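Local coordinates for protein T cell receptor mu chain (Monodelphis domestica, PDB 7L15) that pairs with the T cell receptor gamma chain to form the marsupial gamma-mu T cell receptor, which probably serves in antigen recognition on T cells, at the interface of chains A and B. Coordinates in Å, arbitrary orientation; residue numbers count along the deposited sequence, not the author numbering. Chains: chain A, T cell receptor mu chain; chain B, T cell receptor gamma chain.

Contact 1: the interface of chains A and B. Residues chain A 142-145, 148-150; chain B 129-131, 133, 146.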
ATOM      1  N   LEU A 142      23.867   4.983 -16.078  1.00 41.76           N
ATOM      2  CA  LEU A 142      24.202   3.609 -15.732  1.00 45.13           C
ATOM      3  C   LEU A 142      24.803   3.563 -14.335  1.00 52.85           C
ATOM      4  O   LEU A 142      25.623   4.412 -13.973  1.00 52.36           O
ATOM      5  CB  LEU A 142      25.194   3.017 -16.734  1.00 46.02           C
ATOM      6  CG  LEU A 142      24.689   2.532 -18.087  1.00 57.56           C
ATOM      7  CD1 LEU A 142      25.882   2.231 -18.985  1.00 60.90           C
ATOM      8  CD2 LEU A 142      23.848   1.291 -17.884  1.00 64.76           C
ATOM      9  N   VAL A 143      24.387   2.568 -13.550  1.00 43.20           N
ATOM     10  CA  VAL A 143      24.945   2.339 -12.226  1.00 40.69           C
ATOM     11  C   VAL A 143      25.180   0.847 -12.079  1.00 45.73           C
ATOM     12  O   VAL A 143      24.402   0.028 -12.577  1.00 47.93           O
ATOM     13  CB  VAL A 143      24.027   2.838 -11.085  1.00 46.88           C
ATOM     14  CG1 VAL A 143      24.820   2.903  -9.772  1.00 47.30           C
ATOM     15  CG2 VAL A 143      23.394   4.184 -11.434  1.00 54.62           C
ATOM     16  N   ARG A 144      26.241   0.499 -11.359  1.00 49.67           N
ATOM     17  CA  ARG A 144      26.681  -0.880 -11.213  1.00 57.73           C
ATOM     18  C   ARG A 144      26.887  -1.229  -9.746  1.00 52.62           C
ATOM     19  O   ARG A 144      27.246  -0.381  -8.930  1.00 62.07           O
ATOM     20  CB  ARG A 144      27.990  -1.128 -11.960  1.00 61.19           C
ATOM     21  CG  ARG A 144      27.866  -2.081 -13.106  1.00 71.37           C
ATOM     22  CD  ARG A 144      29.239  -2.510 -13.573  1.00 88.79           C
ATOM     23  NE  ARG A 144      29.170  -3.296 -14.799  1.00 99.65           N
ATOM     24  CZ  ARG A 144      29.292  -2.783 -16.019  1.00103.13           C
ATOM     25  NH1 ARG A 144      29.490  -1.481 -16.182  1.00105.39           N
ATOM     26  NH2 ARG A 144      29.213  -3.576 -17.076  1.00103.31           N
ATOM     27  N   ASP A 145      26.625  -2.490  -9.418  1.00 55.40           N
ATOM     28  CA  ASP A 145      27.032  -3.074  -8.141  1.00 52.89           C
ATOM     29  C   ASP A 145      27.301  -4.547  -8.437  1.00 51.55           C
ATOM     30  O   ASP A 145      26.362  -5.320  -8.655  1.00 56.27           O
ATOM     31  CB  ASP A 145      25.967  -2.888  -7.068  1.00 56.45           C
ATOM     32  CG  ASP A 145      26.458  -3.263  -5.684  1.00 63.12           C
ATOM     33  OD1 ASP A 145      27.494  -2.721  -5.244  1.00 71.86           O
ATOM     34  OD2 ASP A 145      25.797  -4.082  -5.022  1.00 71.66           O
ATOM     35  N   ALA A 148      25.293  -6.708 -11.054  1.00 55.54           N
ATOM     36  CA  ALA A 148      24.008  -6.073 -11.265  1.00 51.56           C
ATOM     37  C   ALA A 148      24.243  -4.717 -11.915  1.00 54.27           C
ATOM     38  O   ALA A 148      25.160  -3.981 -11.524  1.00 44.68           O
ATOM     39  CB  ALA A 148      23.253  -5.930  -9.944  1.00 50.09           C
ATOM     40  N   VAL A 149      23.441  -4.406 -12.927  1.00 56.03           N
ATOM     41  CA  VAL A 149      23.466  -3.103 -13.569  1.00 53.70           C
ATOM     42  C   VAL A 149      22.071  -2.510 -13.473  1.00 56.80           C
ATOM     43  O   VAL A 149      21.082  -3.171 -13.810  1.00 57.04           O
ATOM     44  CB  VAL A 149      23.936  -3.183 -15.033  1.00 58.13           C
ATOM     45  CG1 VAL A 149      23.058  -4.143 -15.822  1.00 60.67           C
ATOM     46  CG2 VAL A 149      23.915  -1.797 -15.656  1.00 52.33           C
ATOM     47  N   ALA A 150      21.994  -1.283 -12.976  1.00 51.41           N
ATOM     48  CA  ALA A 150      20.763  -0.519 -12.971  1.00 47.08           C
ATOM     49  C   ALA A 150      20.900   0.579 -14.005  1.00 50.02           C
ATOM     50  O   ALA A 150      21.937   1.233 -14.097  1.00 51.25           O
ATOM     51  CB  ALA A 150      20.466   0.096 -11.591  1.00 38.70           C
TER
ATOM     52  N   PHE B 129      22.309  -2.583  -3.418  1.00 43.86           N
ATOM     53  CA  PHE B 129      22.277  -1.129  -3.349  1.00 46.62           C
ATOM     54  C   PHE B 129      23.101  -0.522  -4.471  1.00 46.28           C
ATOM     55  O   PHE B 129      24.196  -0.999  -4.783  1.00 45.19           O
ATOM     56  CB  PHE B 129      22.825  -0.620  -2.011  1.00 49.06           C
ATOM     57  CG  PHE B 129      21.970  -0.974  -0.832  1.00 47.90           C
ATOM     58  CD1 PHE B 129      20.926  -0.155  -0.452  1.00 50.68           C
ATOM     59  CD2 PHE B 129      22.225  -2.123  -0.096  1.00 50.57           C
ATOM     60  CE1 PHE B 129      20.148  -0.480   0.646  1.00 54.03           C
ATOM     61  CE2 PHE B 129      21.451  -2.454   1.007  1.00 46.14           C
ATOM     62  CZ  PHE B 129      20.414  -1.638   1.376  1.00 48.11           C
ATOM     63  N   PHE B 130      22.569   0.539  -5.067  1.00 45.33           N
ATOM     64  CA  PHE B 130      23.285   1.348  -6.044  1.00 50.32           C
ATOM     65  C   PHE B 130      23.315   2.777  -5.516  1.00 52.29           C
ATOM     66  O   PHE B 130      22.285   3.303  -5.084  1.00 49.89           O
ATOM     67  CB  PHE B 130      22.611   1.316  -7.430  1.00 40.23           C
ATOM     68  CG  PHE B 130      22.351  -0.066  -7.973  1.00 42.00           C
ATOM     69  CD1 PHE B 130      21.190  -0.740  -7.655  1.00 43.67           C
ATOM     70  CD2 PHE B 130      23.248  -0.666  -8.844  1.00 45.65           C
ATOM     71  CE1 PHE B 130      20.925  -2.005  -8.175  1.00 45.35           C
ATOM     72  CE2 PHE B 130      22.993  -1.928  -9.361  1.00 45.25           C
ATOM     73  CZ  PHE B 130      21.827  -2.598  -9.022  1.00 45.84           C
ATOM     74  N   LEU B 131      24.468   3.409  -5.562  1.00 47.04           N
ATOM     75  CA  LEU B 131      24.573   4.719  -4.954  1.00 49.74           C
ATOM     76  C   LEU B 131      24.642   5.810  -6.009  1.00 49.44           C
ATOM     77  O   LEU B 131      24.936   5.534  -7.177  1.00 49.63           O
ATOM     78  CB  LEU B 131      25.808   4.767  -4.044  1.00 53.76           C
ATOM     79  CG  LEU B 131      25.615   3.846  -2.836  1.00 62.89           C
ATOM     80  CD1 LEU B 131      26.437   2.584  -2.986  1.00 79.64           C
ATOM     81  CD2 LEU B 131      25.961   4.540  -1.543  1.00 57.95           C
ATOM     82  N   THR B 133      25.599   8.383  -8.704  1.00 45.58           N
ATOM     83  CA  THR B 133      26.769   8.509  -9.558  1.00 48.09           C
ATOM     84  C   THR B 133      27.115   9.980  -9.787  1.00 53.42           C
ATOM     85  O   THR B 133      26.245  10.857  -9.772  1.00 48.50           O
ATOM     86  CB  THR B 133      26.553   7.838 -10.917  1.00 36.90           C
ATOM     87  OG1 THR B 133      25.430   8.444 -11.565  1.00 44.52           O
ATOM     88  CG2 THR B 133      26.291   6.361 -10.756  1.00 49.93           C
ATOM     89  N   ILE B 146      19.308   3.610  -4.913  1.00 41.24           N
ATOM     90  CA  ILE B 146      18.478   2.545  -5.441  1.00 40.65           C
ATOM     91  C   ILE B 146      18.686   1.325  -4.564  1.00 43.48           C
ATOM     92  O   ILE B 146      19.828   0.915  -4.335  1.00 44.83           O
ATOM     93  CB  ILE B 146      18.841   2.229  -6.904  1.00 43.85           C
ATOM     94  CG1 ILE B 146      18.653   3.467  -7.785  1.00 42.02           C
ATOM     95  CG2 ILE B 146      18.035   1.032  -7.405  1.00 42.86           C
ATOM     96  CD1 ILE B 146      19.352   3.350  -9.160  1.00 40.90           C
TER
HETATM   97  O   HOH W   1      26.701   1.640  -6.539  1.00 49.64           O
HETATM   98  O   HOH W   2      24.882  -4.108  -2.095  1.00 56.25           O

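Contact 2: the interface of chains A and B. Residues chain A 51, 108, 113, 116, 118; chain B 100, 102-105.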
ATOM      1  N   TYR A  51     -14.630   5.745   3.396  1.00 43.75           N
ATOM      2  CA  TYR A  51     -13.310   5.271   3.797  1.00 37.39           C
ATOM      3  C   TYR A  51     -12.475   4.994   2.558  1.00 43.37           C
ATOM      4  O   TYR A  51     -12.996   4.490   1.556  1.00 41.45           O
ATOM      5  CB  TYR A  51     -13.398   3.991   4.640  1.00 38.40           C
ATOM      6  CG  TYR A  51     -13.701   4.248   6.083  1.00 44.90           C
ATOM      7  CD1 TYR A  51     -14.970   4.608   6.487  1.00 39.67           C
ATOM      8  CD2 TYR A  51     -12.708   4.138   7.049  1.00 47.80           C
ATOM      9  CE1 TYR A  51     -15.245   4.866   7.821  1.00 45.38           C
ATOM     10  CE2 TYR A  51     -12.968   4.391   8.367  1.00 47.94           C
ATOM     11  CZ  TYR A  51     -14.239   4.753   8.751  1.00 46.11           C
ATOM     12  OH  TYR A  51     -14.499   5.004  10.071  1.00 58.12           O
ATOM     13  N   ARG A 108     -22.576   2.714   9.604  1.00 49.61           N
ATOM     14  CA  ARG A 108     -22.402   2.259  10.973  1.00 54.07           C
ATOM     15  C   ARG A 108     -23.666   1.535  11.423  1.00 51.52           C
ATOM     16  O   ARG A 108     -24.773   2.049  11.254  1.00 47.94           O
ATOM     17  CB  ARG A 108     -22.086   3.444  11.889  1.00 56.54           C
ATOM     18  CG  ARG A 108     -21.959   3.052  13.351  1.00 53.98           C
ATOM     19  CD  ARG A 108     -21.401   4.208  14.177  1.00 56.31           C
ATOM     20  NE  ARG A 108     -21.152   3.752  15.534  1.00 65.72           N
ATOM     21  CZ  ARG A 108     -20.181   4.203  16.315  1.00 62.43           C
ATOM     22  NH1 ARG A 108     -19.340   5.134  15.875  1.00 56.12           N
ATOM     23  NH2 ARG A 108     -20.040   3.698  17.531  1.00 61.73           N
ATOM     24  N   ASP A 113     -22.915   1.673  20.501  1.00 73.88           N
ATOM     25  CA  ASP A 113     -21.695   1.834  21.269  1.00 66.41           C
ATOM     26  C   ASP A 113     -20.489   1.331  20.479  1.00 67.91           C
ATOM     27  O   ASP A 113     -20.567   1.131  19.262  1.00 75.47           O
ATOM     28  CB  ASP A 113     -21.856   1.104  22.600  1.00 70.17           C
ATOM     29  CG  ASP A 113     -22.398  -0.295  22.428  1.00 74.96           C
ATOM     30  OD1 ASP A 113     -22.321  -0.831  21.305  1.00 76.73           O
ATOM     31  OD2 ASP A 113     -22.913  -0.857  23.416  1.00 83.00           O
ATOM     32  N   ASP A 116     -20.332  -1.393  17.666  1.00 61.60           N
ATOM     33  CA  ASP A 116     -20.877  -1.188  16.330  1.00 62.87           C
ATOM     34  C   ASP A 116     -19.866  -1.607  15.270  1.00 54.87           C
ATOM     35  O   ASP A 116     -18.650  -1.557  15.476  1.00 46.02           O
ATOM     36  CB  ASP A 116     -21.271   0.285  16.123  1.00 66.45           C
ATOM     37  CG  ASP A 116     -22.551   0.667  16.870  1.00 65.76           C
ATOM     38  OD1 ASP A 116     -23.116  -0.205  17.558  1.00 67.40           O
ATOM     39  OD2 ASP A 116     -22.999   1.831  16.760  1.00 61.38           O
ATOM     40  N   LEU A 118     -18.853  -1.317  10.929  1.00 50.32           N
ATOM     41  CA  LEU A 118     -19.019  -0.709   9.626  1.00 46.87           C
ATOM     42  C   LEU A 118     -19.381  -1.817   8.650  1.00 42.58           C
ATOM     43  O   LEU A 118     -18.765  -2.886   8.676  1.00 41.90           O
ATOM     44  CB  LEU A 118     -17.729  -0.005   9.202  1.00 40.74           C
ATOM     45  CG  LEU A 118     -17.398   1.201  10.084  1.00 41.55           C
ATOM     46  CD1 LEU A 118     -16.068   1.835   9.682  1.00 37.67           C
ATOM     47  CD2 LEU A 118     -18.542   2.193   9.939  1.00 34.13           C
TER
ATOM     48  N   TRP B 100     -12.681   1.850  17.308  1.00 60.43           N
ATOM     49  CA  TRP B 100     -13.437   3.092  17.344  1.00 61.65           C
ATOM     50  C   TRP B 100     -12.672   4.152  18.122  1.00 63.60           C
ATOM     51  O   TRP B 100     -12.086   3.868  19.170  1.00 67.23           O
ATOM     52  CB  TRP B 100     -14.800   2.873  18.000  1.00 57.98           C
ATOM     53  CG  TRP B 100     -15.817   2.230  17.112  1.00 56.87           C
ATOM     54  CD1 TRP B 100     -16.382   1.002  17.276  1.00 52.11           C
ATOM     55  CD2 TRP B 100     -16.392   2.783  15.915  1.00 58.41           C
ATOM     56  NE1 TRP B 100     -17.275   0.752  16.255  1.00 61.37           N
ATOM     57  CE2 TRP B 100     -17.300   1.832  15.411  1.00 59.69           C
ATOM     58  CE3 TRP B 100     -16.223   3.988  15.223  1.00 62.27           C
ATOM     59  CZ2 TRP B 100     -18.036   2.043  14.249  1.00 58.96           C
ATOM     60  CZ3 TRP B 100     -16.958   4.199  14.070  1.00 61.08           C
ATOM     61  CH2 TRP B 100     -17.855   3.230  13.596  1.00 64.79           C
ATOM     62  N   GLY B 102     -14.269   7.695  18.791  1.00 67.06           N
ATOM     63  CA  GLY B 102     -15.358   8.616  18.551  1.00 63.20           C
ATOM     64  C   GLY B 102     -16.202   8.153  17.385  1.00 68.41           C
ATOM     65  O   GLY B 102     -16.495   6.958  17.262  1.00 64.74           O
ATOM     66  N   ARG B 103     -16.603   9.075  16.519  1.00 65.67           N
ATOM     67  CA  ARG B 103     -17.333   8.696  15.325  1.00 66.05           C
ATOM     68  C   ARG B 103     -16.415   8.169  14.230  1.00 63.78           C
ATOM     69  O   ARG B 103     -16.893   7.903  13.126  1.00 59.73           O
ATOM     70  CB  ARG B 103     -18.159   9.885  14.811  1.00 74.02           C
ATOM     71  CG  ARG B 103     -17.396  11.208  14.740  1.00 91.38           C
ATOM     72  CD  ARG B 103     -16.961  11.565  13.314  1.00 97.45           C
ATOM     73  NE  ARG B 103     -18.077  11.983  12.461  1.00 99.05           N
ATOM     74  CZ  ARG B 103     -18.674  11.202  11.564  1.00 93.19           C
ATOM     75  NH1 ARG B 103     -19.679  11.677  10.838  1.00 96.13           N
ATOM     76  NH2 ARG B 103     -18.269   9.948  11.391  1.00 83.17           N
ATOM     77  N   VAL B 104     -15.123   8.004  14.512  1.00 60.45           N
ATOM     78  CA  VAL B 104     -14.126   7.625  13.518  1.00 57.84           C
ATOM     79  C   VAL B 104     -13.551   6.272  13.896  1.00 61.81           C
ATOM     80  O   VAL B 104     -13.179   6.056  15.057  1.00 66.50           O
ATOM     81  CB  VAL B 104     -13.004   8.673  13.416  1.00 61.29           C
ATOM     82  CG1 VAL B 104     -11.745   8.065  12.761  1.00 52.46           C
ATOM     83  CG2 VAL B 104     -13.494   9.876  12.631  1.00 67.22           C
ATOM     84  N   LYS B 105     -13.464   5.367  12.921  1.00 51.82           N
ATOM     85  CA  LYS B 105     -12.837   4.070  13.134  1.00 56.36           C
ATOM     86  C   LYS B 105     -11.429   4.096  12.557  1.00 50.75           C
ATOM     87  O   LYS B 105     -11.238   4.489  11.405  1.00 50.17           O
ATOM     88  CB  LYS B 105     -13.660   2.942  12.504  1.00 58.48           C
ATOM     89  CG  LYS B 105     -13.453   1.593  13.180  1.00 58.46           C
ATOM     90  CD  LYS B 105     -14.773   0.872  13.384  1.00 56.79           C
ATOM     91  CE  LYS B 105     -14.550  -0.564  13.826  1.00 55.00           C
ATOM     92  NZ  LYS B 105     -15.835  -1.315  13.972  1.00 52.37           N
TER

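Contact 1: the interface of chains A and B
Between A:Arg144 and B:Leu131 a water molecule carries the polar link: the backbone N of B:Leu131 donates to it at 3.0 Å, 162° at the hydrogen, and the carbonyl O of A:Arg144 lies on its other side. A second water joins the carboxylate oxygen OD2 of A:Asp145 to the backbone N of B:Phe129 in the same fashion. The polar groups of the two chains are joined here by way of these two waters.

The rest is apolar and turns on B:Phe130, whose ring lies against the chain A hairpin, one face on A:Ala150 and its CE2/CZ end toward A:Asp145 and A:Ala148. Its CG stands anti to its own carbonyl carbon (chi1 -53°), which sends the ring into chain A. The methyl CB of A:Ala150 sits over the centre of one face, 3.8 Å from the centroid of the B:Phe130 ring, a CH-pi contact. At the far tip, CB of A:Ala148 touches CZ of B:Phe130 at 3.7 Å, while CB of A:Asp145 lies 3.9 Å from CE2 of B:Phe130. A:Val143 splits its two methyls between partners. A:Val143 CG1, anti to the backbone N (chi1 -165°), reaches CB of B:Phe130 at 3.6 Å; A:Val143 CG2 meets the methyl CG2 of B:Thr133 at 3.7 Å. The valine side chain runs at a slant to both, so one residue packs against strand 126-130 and the loop after it.

In the fold, this is the pairing of two C1-set immunoglobulin domains: chain A offers neighbouring strands 139-145 and 148-154, and chain B the end of strand 126-130 and the loop leading to helix 134-140, with B:Ile146 of strand 142-150 behind.

Contact 2: the interface of chains A and B
Stacking dominates where A:Arg108 lies over B:Trp100, on the face that pairs the V-set domains of the mu and gamma chains, at strand ends leading into the CDR3-type loops. The guanidinium and indole planes are 21° apart, and A:Arg108 NH1 stands over the six-membered ring of B:Trp100, 3.3 Å from its centroid, while NH2 hangs more loosely over the five-membered ring; both are cation-pi contacts. An arginine chain extended from CG to NE, with CG anti to the backbone N (chi1 177°), carries the group across the ring. The opposite face of the indole is taken by its own chain's B:Lys105, whose CD sits over the centre, so the tryptophan is sandwiched.

Charge and hydrogen bonds within chain A set the guanidinium's rotation. A:Arg108 NE gives a nearly straight salt-bridging bond, 2.9 Å and 174°, to the anti lone pair of OD2 of A:Asp116, in the guanidinium plane. NH2 donates to the carbonyl O of A:Asp113 from above that carbonyl's plane.

Across the chains, the indole N-H of B:Trp100 donates from NE1 to the carbonyl O of A:Asp116 at 2.8 Å; this oxygen lies in the ring plane. B:Lys105 NZ adds a weak bond to the same oxygen. A:Tyr51 crosses that lysine at about a right angle, its phenol OH accepting the backbone N-H of B:Lys105 at 3.1 Å.

Apolar contact comes from A:Leu118: CD2 meets CH2 of B:Trp100 at 3.9 Å, and CD1 rests on CB of B:Lys105.

Contact 1 and contact 2 lie about 47 Å apart, measured between the centres of their C-alpha atoms, and share no residue or strand. Contact 2 joins the V-set domains of the mu and gamma chains, and contact 1 joins their C1-set domains, so the heterodimer is fastened separately at its variable and its constant end. Strand 101-109 of chain A and strand 93-101 of chain B lead into variable-domain loops, so contact 2 probably helps set how the antigen-recognising loops of the two chains sit together, while contact 1 holds the constant domains side by side.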